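PDB 3ZPL: putative marr-family transcriptional repressor, which binds DNA through a winged-helix motif and probably acts as a MarR-family regulator of transcription. Local coordinates for residues A[62-75]-A[113-126]. Sequence-based numbering, arbitrary orientation.
With nucleotides of chain C.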
loop_
_atom_site.group_PDB
_atom_site.type_symbol
_atom_site.label_atom_id
_atom_site.label_comp_id
_atom_site.label_asym_id
_atom_site.label_seq_id
_atom_site.Cartn_x
_atom_site.Cartn_y
_atom_site.Cartn_z
ATOM N N LEU A 62 -12.773 -7.096 -9.816
ATOM C CA LEU A 62 -13.757 -6.960 -10.888
ATOM C C LEU A 62 -13.103 -6.704 -12.226
ATOM O O LEU A 62 -13.492 -7.272 -13.229
ATOM C CB LEU A 62 -14.717 -5.829 -10.593
ATOM C CG LEU A 62 -15.481 -5.906 -9.279
ATOM C CD1 LEU A 62 -16.677 -4.979 -9.361
ATOM C CD2 LEU A 62 -15.926 -7.323 -8.958
ATOM N N VAL A 63 -12.097 -5.846 -12.236
ATOM C CA VAL A 63 -11.367 -5.522 -13.464
ATOM C C VAL A 63 -10.701 -6.761 -14.049
ATOM O O VAL A 63 -10.768 -7.005 -15.256
ATOM C CB VAL A 63 -10.304 -4.441 -13.199
ATOM C CG1 VAL A 63 -9.382 -4.263 -14.397
ATOM C CG2 VAL A 63 -10.985 -3.128 -12.858
ATOM N N LYS A 64 -10.089 -7.574 -13.202
ATOM C CA LYS A 64 -9.431 -8.756 -13.726
ATOM C C LYS A 64 -10.418 -9.785 -14.292
ATOM O O LYS A 64 -10.088 -10.488 -15.252
ATOM C CB LYS A 64 -8.525 -9.404 -12.696
ATOM C CG LYS A 64 -7.653 -10.481 -13.312
ATOM C CD LYS A 64 -6.956 -10.033 -14.588
ATOM C CE LYS A 64 -6.253 -11.199 -15.251
ATOM N NZ LYS A 64 -5.686 -10.795 -16.567
ATOM N N LEU A 65 -11.601 -9.902 -13.690
ATOM C CA LEU A 65 -12.636 -10.846 -14.187
ATOM C C LEU A 65 -13.220 -10.330 -15.492
ATOM O O LEU A 65 -13.266 -11.052 -16.492
ATOM C CB LEU A 65 -13.759 -11.012 -13.173
ATOM C CG LEU A 65 -13.377 -11.594 -11.814
ATOM C CD1 LEU A 65 -14.611 -11.710 -10.941
ATOM C CD2 LEU A 65 -12.696 -12.941 -11.978
ATOM N N ALA A 66 -13.598 -9.051 -15.492
ATOM C CA ALA A 66 -14.026 -8.354 -16.713
ATOM C C ALA A 66 -13.078 -8.574 -17.906
ATOM O O ALA A 66 -13.512 -8.651 -19.043
ATOM C CB ALA A 66 -14.176 -6.863 -16.432
ATOM N N GLU A 67 -11.789 -8.675 -17.612
ATOM C CA GLU A 67 -10.769 -8.963 -18.615
ATOM C C GLU A 67 -10.630 -10.433 -18.975
ATOM O O GLU A 67 -10.025 -10.754 -19.990
ATOM C CB GLU A 67 -9.403 -8.509 -18.107
ATOM C CG GLU A 67 -9.126 -7.026 -18.199
ATOM C CD GLU A 67 -7.685 -6.727 -17.864
ATOM O OE1 GLU A 67 -7.107 -7.467 -17.007
ATOM O OE2 GLU A 67 -7.130 -5.759 -18.464
ATOM N N SER A 68 -11.139 -11.324 -18.137
ATOM C CA SER A 68 -10.913 -12.752 -18.326
ATOM C C SER A 68 -11.835 -13.375 -19.359
ATOM O O SER A 68 -12.898 -12.831 -19.675
ATOM C CB SER A 68 -11.098 -13.490 -17.002
ATOM O OG SER A 68 -10.231 -12.971 -16.014
ATOM N N PRO A 69 -11.446 -14.543 -19.878
ATOM C CA PRO A 69 -12.371 -15.273 -20.745
ATOM C C PRO A 69 -13.607 -15.648 -19.961
ATOM O O PRO A 69 -13.515 -16.035 -18.798
ATOM C CB PRO A 69 -11.576 -16.522 -21.158
ATOM C CG PRO A 69 -10.147 -16.143 -20.984
ATOM C CD PRO A 69 -10.121 -15.192 -19.812
ATOM N N ARG A 70 -14.765 -15.496 -20.588
ATOM C CA ARG A 70 -16.066 -15.772 -19.957
ATOM C C ARG A 70 -16.279 -15.035 -18.625
ATOM O O ARG A 70 -17.108 -15.441 -17.806
ATOM C CB ARG A 70 -16.265 -17.281 -19.808
ATOM C CG ARG A 70 -16.298 -18.033 -21.135
ATOM C CD ARG A 70 -16.534 -19.509 -20.905
ATOM N NE ARG A 70 -17.836 -19.735 -20.287
ATOM C CZ ARG A 70 -18.238 -20.892 -19.766
ATOM N NH1 ARG A 70 -17.441 -21.961 -19.776
ATOM N NH2 ARG A 70 -19.453 -20.980 -19.227
ATOM N N ARG A 71 -15.547 -13.934 -18.436
ATOM C CA ARG A 71 -15.654 -13.075 -17.248
ATOM C C ARG A 71 -15.509 -13.830 -15.934
ATOM O O ARG A 71 -16.102 -13.473 -14.917
ATOM C CB ARG A 71 -16.964 -12.280 -17.300
ATOM C CG ARG A 71 -16.842 -10.983 -18.074
ATOM C CD ARG A 71 -18.233 -10.501 -18.444
ATOM N NE ARG A 71 -18.368 -9.317 -19.302
ATOM C CZ ARG A 71 -19.546 -8.763 -19.575
ATOM N NH1 ARG A 71 -20.657 -9.288 -19.062
ATOM N NH2 ARG A 71 -19.620 -7.690 -20.351
ATOM N N ARG A 72 -14.702 -14.883 -15.963
ATOM C CA ARG A 72 -14.552 -15.758 -14.814
ATOM C C ARG A 72 -13.110 -16.144 -14.629
ATOM O O ARG A 72 -12.310 -16.074 -15.552
ATOM C CB ARG A 72 -15.424 -17.009 -14.974
ATOM C CG ARG A 72 -14.893 -18.025 -15.987
ATOM C CD ARG A 72 -15.947 -19.067 -16.311
ATOM N NE ARG A 72 -17.175 -18.404 -16.699
ATOM C CZ ARG A 72 -18.405 -18.891 -16.506
ATOM N NH1 ARG A 72 -18.587 -20.080 -15.924
ATOM N NH2 ARG A 72 -19.463 -18.184 -16.905
ATOM N N LEU A 73 -12.806 -16.620 -13.430
ATOM C CA LEU A 73 -11.460 -17.003 -13.053
ATOM C C LEU A 73 -11.577 -17.845 -11.785
ATOM O O LEU A 73 -12.402 -17.559 -10.918
ATOM C CB LEU A 73 -10.660 -15.730 -12.767
ATOM C CG LEU A 73 -9.261 -15.546 -13.362
ATOM C CD1 LEU A 73 -9.201 -15.853 -14.852
ATOM C CD2 LEU A 73 -8.800 -14.123 -13.102
ATOM N N ARG A 74 -10.769 -18.886 -11.663
ATOM C CA ARG A 74 -10.791 -19.695 -10.441
ATOM C C ARG A 74 -10.146 -18.940 -9.308
ATOM O O ARG A 74 -9.237 -18.158 -9.531
ATOM C CB ARG A 74 -10.116 -21.049 -10.662
ATOM C CG ARG A 74 -11.090 -21.996 -11.343
ATOM C CD ARG A 74 -10.425 -23.299 -11.720
ATOM N NE ARG A 74 -9.895 -24.002 -10.564
ATOM C CZ ARG A 74 -10.056 -25.296 -10.303
ATOM N NH1 ARG A 74 -10.760 -26.110 -11.121
ATOM N NH2 ARG A 74 -9.499 -25.795 -9.199
ATOM N N MET A 75 -10.601 -19.215 -8.091
ATOM C CA MET A 75 -10.187 -18.450 -6.915
ATOM C C MET A 75 -8.677 -18.223 -6.806
ATOM O O MET A 75 -8.225 -17.080 -6.714
ATOM C CB MET A 75 -10.675 -19.134 -5.645
ATOM C CG MET A 75 -12.183 -19.351 -5.576
ATOM S SD MET A 75 -13.163 -17.895 -6.043
ATOM C CE MET A 75 -13.027 -16.937 -4.545
ATOM N N GLY A 113 -12.666 -27.025 -6.933
ATOM C CA GLY A 113 -12.479 -25.679 -7.402
ATOM C C GLY A 113 -13.751 -24.865 -7.409
ATOM O O GLY A 113 -14.861 -25.398 -7.431
ATOM N N GLN A 114 -13.572 -23.551 -7.398
ATOM C CA GLN A 114 -14.678 -22.629 -7.493
ATOM C C GLN A 114 -14.324 -21.514 -8.463
ATOM O O GLN A 114 -13.174 -21.052 -8.513
ATOM C CB GLN A 114 -14.957 -22.095 -6.109
ATOM C CG GLN A 114 -16.367 -21.599 -5.883
ATOM C CD GLN A 114 -17.198 -22.414 -4.931
ATOM O OE1 GLN A 114 -18.294 -22.874 -5.244
ATOM N NE2 GLN A 114 -16.708 -22.506 -3.716
ATOM N N PHE A 115 -15.295 -21.118 -9.276
ATOM C CA PHE A 115 -15.112 -19.998 -10.188
ATOM C C PHE A 115 -15.727 -18.757 -9.573
ATOM O O PHE A 115 -16.757 -18.837 -8.914
ATOM C CB PHE A 115 -15.776 -20.269 -11.545
ATOM C CG PHE A 115 -14.926 -21.060 -12.497
ATOM C CD1 PHE A 115 -13.844 -20.464 -13.146
ATOM C CD2 PHE A 115 -15.226 -22.381 -12.781
ATOM C CE1 PHE A 115 -13.073 -21.181 -14.048
ATOM C CE2 PHE A 115 -14.460 -23.106 -13.681
ATOM C CZ PHE A 115 -13.379 -22.510 -14.313
ATOM N N ALA A 116 -15.069 -17.620 -9.784
ATOM C CA ALA A 116 -15.639 -16.306 -9.492
ATOM C C ALA A 116 -16.017 -15.679 -10.834
ATOM O O ALA A 116 -15.177 -15.512 -11.700
ATOM C CB ALA A 116 -14.625 -15.439 -8.770
ATOM N N ILE A 117 -17.295 -15.385 -10.999
ATOM C CA ILE A 117 -17.819 -14.882 -12.250
ATOM C C ILE A 117 -18.398 -13.497 -12.010
ATOM O O ILE A 117 -19.132 -13.284 -11.031
ATOM C CB ILE A 117 -18.947 -15.782 -12.783
ATOM C CG1 ILE A 117 -18.460 -17.234 -12.911
ATOM C CG2 ILE A 117 -19.453 -15.244 -14.118
ATOM C CD1 ILE A 117 -19.561 -18.252 -13.064
ATOM N N LEU A 118 -18.049 -12.560 -12.887
ATOM C CA LEU A 118 -18.573 -11.202 -12.828
ATOM C C LEU A 118 -19.990 -11.153 -13.379
ATOM O O LEU A 118 -20.208 -11.538 -14.520
ATOM C CB LEU A 118 -17.673 -10.285 -13.656
ATOM C CG LEU A 118 -18.055 -8.804 -13.837
ATOM C CD1 LEU A 118 -18.114 -8.098 -12.493
ATOM C CD2 LEU A 118 -17.045 -8.129 -14.756
ATOM N N THR A 119 -20.946 -10.688 -12.580
ATOM C CA THR A 119 -22.329 -10.550 -13.034
ATOM C C THR A 119 -22.480 -9.422 -14.041
ATOM O O THR A 119 -21.593 -8.604 -14.183
ATOM C CB THR A 119 -23.264 -10.203 -11.868
ATOM O OG1 THR A 119 -22.850 -8.963 -11.291
ATOM C CG2 THR A 119 -23.246 -11.306 -10.817
ATOM N N ASP A 120 -23.617 -9.371 -14.726
ATOM C CA ASP A 120 -23.940 -8.215 -15.575
ATOM C C ASP A 120 -23.879 -6.903 -14.790
ATOM O O ASP A 120 -23.201 -5.962 -15.193
ATOM C CB ASP A 120 -25.336 -8.350 -16.192
ATOM C CG ASP A 120 -25.398 -9.389 -17.315
ATOM O OD1 ASP A 120 -24.342 -9.648 -17.961
ATOM O OD2 ASP A 120 -26.518 -9.919 -17.563
ATOM N N GLU A 121 -24.563 -6.849 -13.657
ATOM C CA GLU A 121 -24.600 -5.633 -12.847
ATOM C C GLU A 121 -23.210 -5.195 -12.413
ATOM O O GLU A 121 -22.931 -3.993 -12.320
ATOM C CB GLU A 121 -25.469 -5.862 -11.621
ATOM C CG GLU A 121 -26.234 -4.646 -11.120
ATOM C CD GLU A 121 -27.045 -3.934 -12.183
ATOM O OE1 GLU A 121 -26.423 -3.366 -13.083
ATOM O OE2 GLU A 121 -28.294 -3.919 -12.124
ATOM N N GLY A 122 -22.328 -6.168 -12.159
ATOM C CA GLY A 122 -20.944 -5.892 -11.804
ATOM C C GLY A 122 -20.252 -5.202 -12.957
ATOM O O GLY A 122 -19.575 -4.189 -12.767
ATOM N N TYR A 123 -20.416 -5.754 -14.150
ATOM C CA TYR A 123 -19.909 -5.116 -15.352
ATOM C C TYR A 123 -20.442 -3.700 -15.520
ATOM O O TYR A 123 -19.739 -2.831 -16.037
ATOM C CB TYR A 123 -20.279 -5.933 -16.584
ATOM C CG TYR A 123 -19.495 -5.565 -17.818
ATOM C CD1 TYR A 123 -18.192 -6.032 -17.997
ATOM C CD2 TYR A 123 -20.050 -4.767 -18.814
ATOM C CE1 TYR A 123 -17.459 -5.697 -19.131
ATOM C CE2 TYR A 123 -19.333 -4.438 -19.959
ATOM C CZ TYR A 123 -18.035 -4.901 -20.109
ATOM O OH TYR A 123 -17.326 -4.577 -21.244
ATOM N N GLU A 124 -21.690 -3.464 -15.117
ATOM C CA GLU A 124 -22.273 -2.131 -15.236
ATOM C C GLU A 124 -21.655 -1.136 -14.264
ATOM O O GLU A 124 -21.606 0.056 -14.559
ATOM C CB GLU A 124 -23.801 -2.159 -15.101
ATOM C CG GLU A 124 -24.517 -2.117 -16.446
ATOM N N VAL A 125 -21.169 -1.620 -13.121
ATOM C CA VAL A 125 -20.449 -0.757 -12.171
ATOM C C VAL A 125 -19.067 -0.356 -12.698
ATOM O O VAL A 125 -18.594 0.752 -12.439
ATOM C CB VAL A 125 -20.296 -1.416 -10.802
ATOM C CG1 VAL A 125 -19.477 -0.557 -9.881
ATOM C CG2 VAL A 125 -21.649 -1.623 -10.169
ATOM N N LEU A 126 -18.427 -1.239 -13.450
ATOM C CA LEU A 126 -17.148 -0.888 -14.058
ATOM C C LEU A 126 -17.362 0.176 -15.116
ATOM O O LEU A 126 -16.677 1.195 -15.119
ATOM C CB LEU A 126 -16.471 -2.095 -14.691
ATOM C CG LEU A 126 -15.628 -2.909 -13.724
ATOM C CD1 LEU A 126 -16.530 -3.570 -12.706
ATOM C CD2 LEU A 126 -14.837 -3.961 -14.466
ATOM P P DA C 5 -10.028 -22.913 -6.234
ATOM O OP1 DA C 5 -11.164 -22.897 -7.184
ATOM O OP2 DA C 5 -8.815 -22.102 -6.509
ATOM O "O5'" DA C 5 -10.625 -22.601 -4.794
ATOM C "C5'" DA C 5 -11.747 -23.364 -4.344
ATOM C "C4'" DA C 5 -11.994 -23.146 -2.870
ATOM O "O4'" DA C 5 -10.881 -23.587 -2.073
ATOM C "C3'" DA C 5 -12.238 -21.710 -2.407
ATOM O "O3'" DA C 5 -13.633 -21.402 -2.458
ATOM C "C2'" DA C 5 -11.666 -21.698 -0.990
ATOM C "C1'" DA C 5 -11.203 -23.137 -0.781
ATOM N N9 DA C 5 -10.040 -23.320 0.081
ATOM C C8 DA C 5 -8.725 -23.025 -0.179
ATOM N N7 DA C 5 -7.922 -23.264 0.828
ATOM C C5 DA C 5 -8.763 -23.751 1.818
ATOM C C6 DA C 5 -8.527 -24.169 3.139
ATOM N N6 DA C 5 -7.319 -24.184 3.705
ATOM N N1 DA C 5 -9.587 -24.584 3.868
ATOM C C2 DA C 5 -10.799 -24.559 3.303
ATOM N N3 DA C 5 -11.149 -24.180 2.073
ATOM C C4 DA C 5 -10.071 -23.784 1.374
ATOM P P DG C 4 -4.319 -26.267 -6.020
ATOM O OP1 DG C 4 -4.305 -26.180 -7.508
ATOM O OP2 DG C 4 -3.420 -25.397 -5.204
ATOM O "O5'" DG C 4 -5.812 -26.030 -5.527
ATOM C "C5'" DG C 4 -6.903 -26.717 -6.147
ATOM C "C4'" DG C 4 -8.187 -26.260 -5.501
ATOM O "O4'" DG C 4 -8.233 -26.755 -4.148
ATOM C "C3'" DG C 4 -8.344 -24.741 -5.420
ATOM O "O3'" DG C 4 -9.573 -24.416 -6.069
ATOM C "C2'" DG C 4 -8.283 -24.432 -3.933
ATOM C "C1'" DG C 4 -8.689 -25.747 -3.280
ATOM N N9 DG C 4 -8.095 -25.993 -1.967
ATOM C C8 DG C 4 -6.783 -25.802 -1.612
ATOM N N7 DG C 4 -6.536 -26.126 -0.373
ATOM C C5 DG C 4 -7.758 -26.561 0.120
ATOM C C6 DG C 4 -8.111 -27.032 1.410
ATOM O O6 DG C 4 -7.390 -27.166 2.408
ATOM N N1 DG C 4 -9.456 -27.379 1.477
ATOM C C2 DG C 4 -10.347 -27.285 0.438
ATOM N N2 DG C 4 -11.602 -27.654 0.706
ATOM N N3 DG C 4 -10.029 -26.852 -0.774
ATOM C C4 DG C 4 -8.725 -26.514 -0.860
ATOM P P DT C 6 -14.202 -20.030 -1.803
ATOM O OP1 DT C 6 -15.501 -19.708 -2.446
ATOM O OP2 DT C 6 -13.127 -19.014 -1.820
ATOM O "O5'" DT C 6 -14.466 -20.450 -0.291
ATOM C "C5'" DT C 6 -15.333 -21.541 0.016
ATOM C "C4'" DT C 6 -15.375 -21.752 1.511
ATOM O "O4'" DT C 6 -14.061 -22.063 2.025
ATOM C "C3'" DT C 6 -15.874 -20.544 2.304
ATOM O "O3'" DT C 6 -17.056 -20.958 2.993
ATOM C "C2'" DT C 6 -14.704 -20.172 3.200
ATOM C "C1'" DT C 6 -13.911 -21.465 3.291
ATOM N N1 DT C 6 -12.464 -21.296 3.535
ATOM C C2 DT C 6 -11.931 -21.709 4.736
ATOM O O2 DT C 6 -12.595 -22.230 5.619
ATOM N N3 DT C 6 -10.578 -21.501 4.865
ATOM C C4 DT C 6 -9.732 -20.924 3.935
ATOM O O4 DT C 6 -8.543 -20.783 4.196
ATOM C C5 DT C 6 -10.363 -20.500 2.706
ATOM C C7 DT C 6 -9.527 -19.864 1.641
ATOM C C6 DT C 6 -11.677 -20.709 2.569
#
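In the winged helix of this MarR-family protein, strand 72-74 pairs antiparallel with wing strand 114-118, and the far end of this pairing lies against a DNA phosphate. Leu-73 and Ala-116 exchange two backbone hydrogen bonds, the straighter from Ala-116 N to Leu-73 O (2.9 Å). Leu-118 N to Arg-71 O and Met-75 N to Gln-114 O extend the pairing at its two ends. Two arginines sandwich the Phe-115 ring: Arg-74 CG lies 3.7 Å from the ring centroid in a CH-pi contact, and Arg-72 CD rests over the opposite face. With chi3 bent to 52°, the Arg-72 guanidinium folds over Ile-117, whose CD1 meets one face, 3.5 Å from NH1, while NE donates to Arg-70 O (3.2 Å). Replacing Arg-72 by an alanine is likely to strip its aliphatic cover from Phe-115, take the guanidinium off Ile-117 CD1 and leave Arg-70 O without the NE-H bond. Beyond the strands, the extended Arg-71 chain lays its guanidinium on Tyr-123, planes 28° apart, CZ 3.7 Å from the ring centroid. Ala-66 CB packs against Leu-118 CD2 and Leu-126 CD2, both at 3.6 Å. At the DNA, Gln-114 N donates to OP1 of DA5 of chain C. Strand 114-118 is the middle one, flanked by 72-74 and 102-106; Leu-78 of helix 75-82 packs on Leu-65, Leu-73 and Ala-116, and helix 86-98 meets Leu-62 and Met-75.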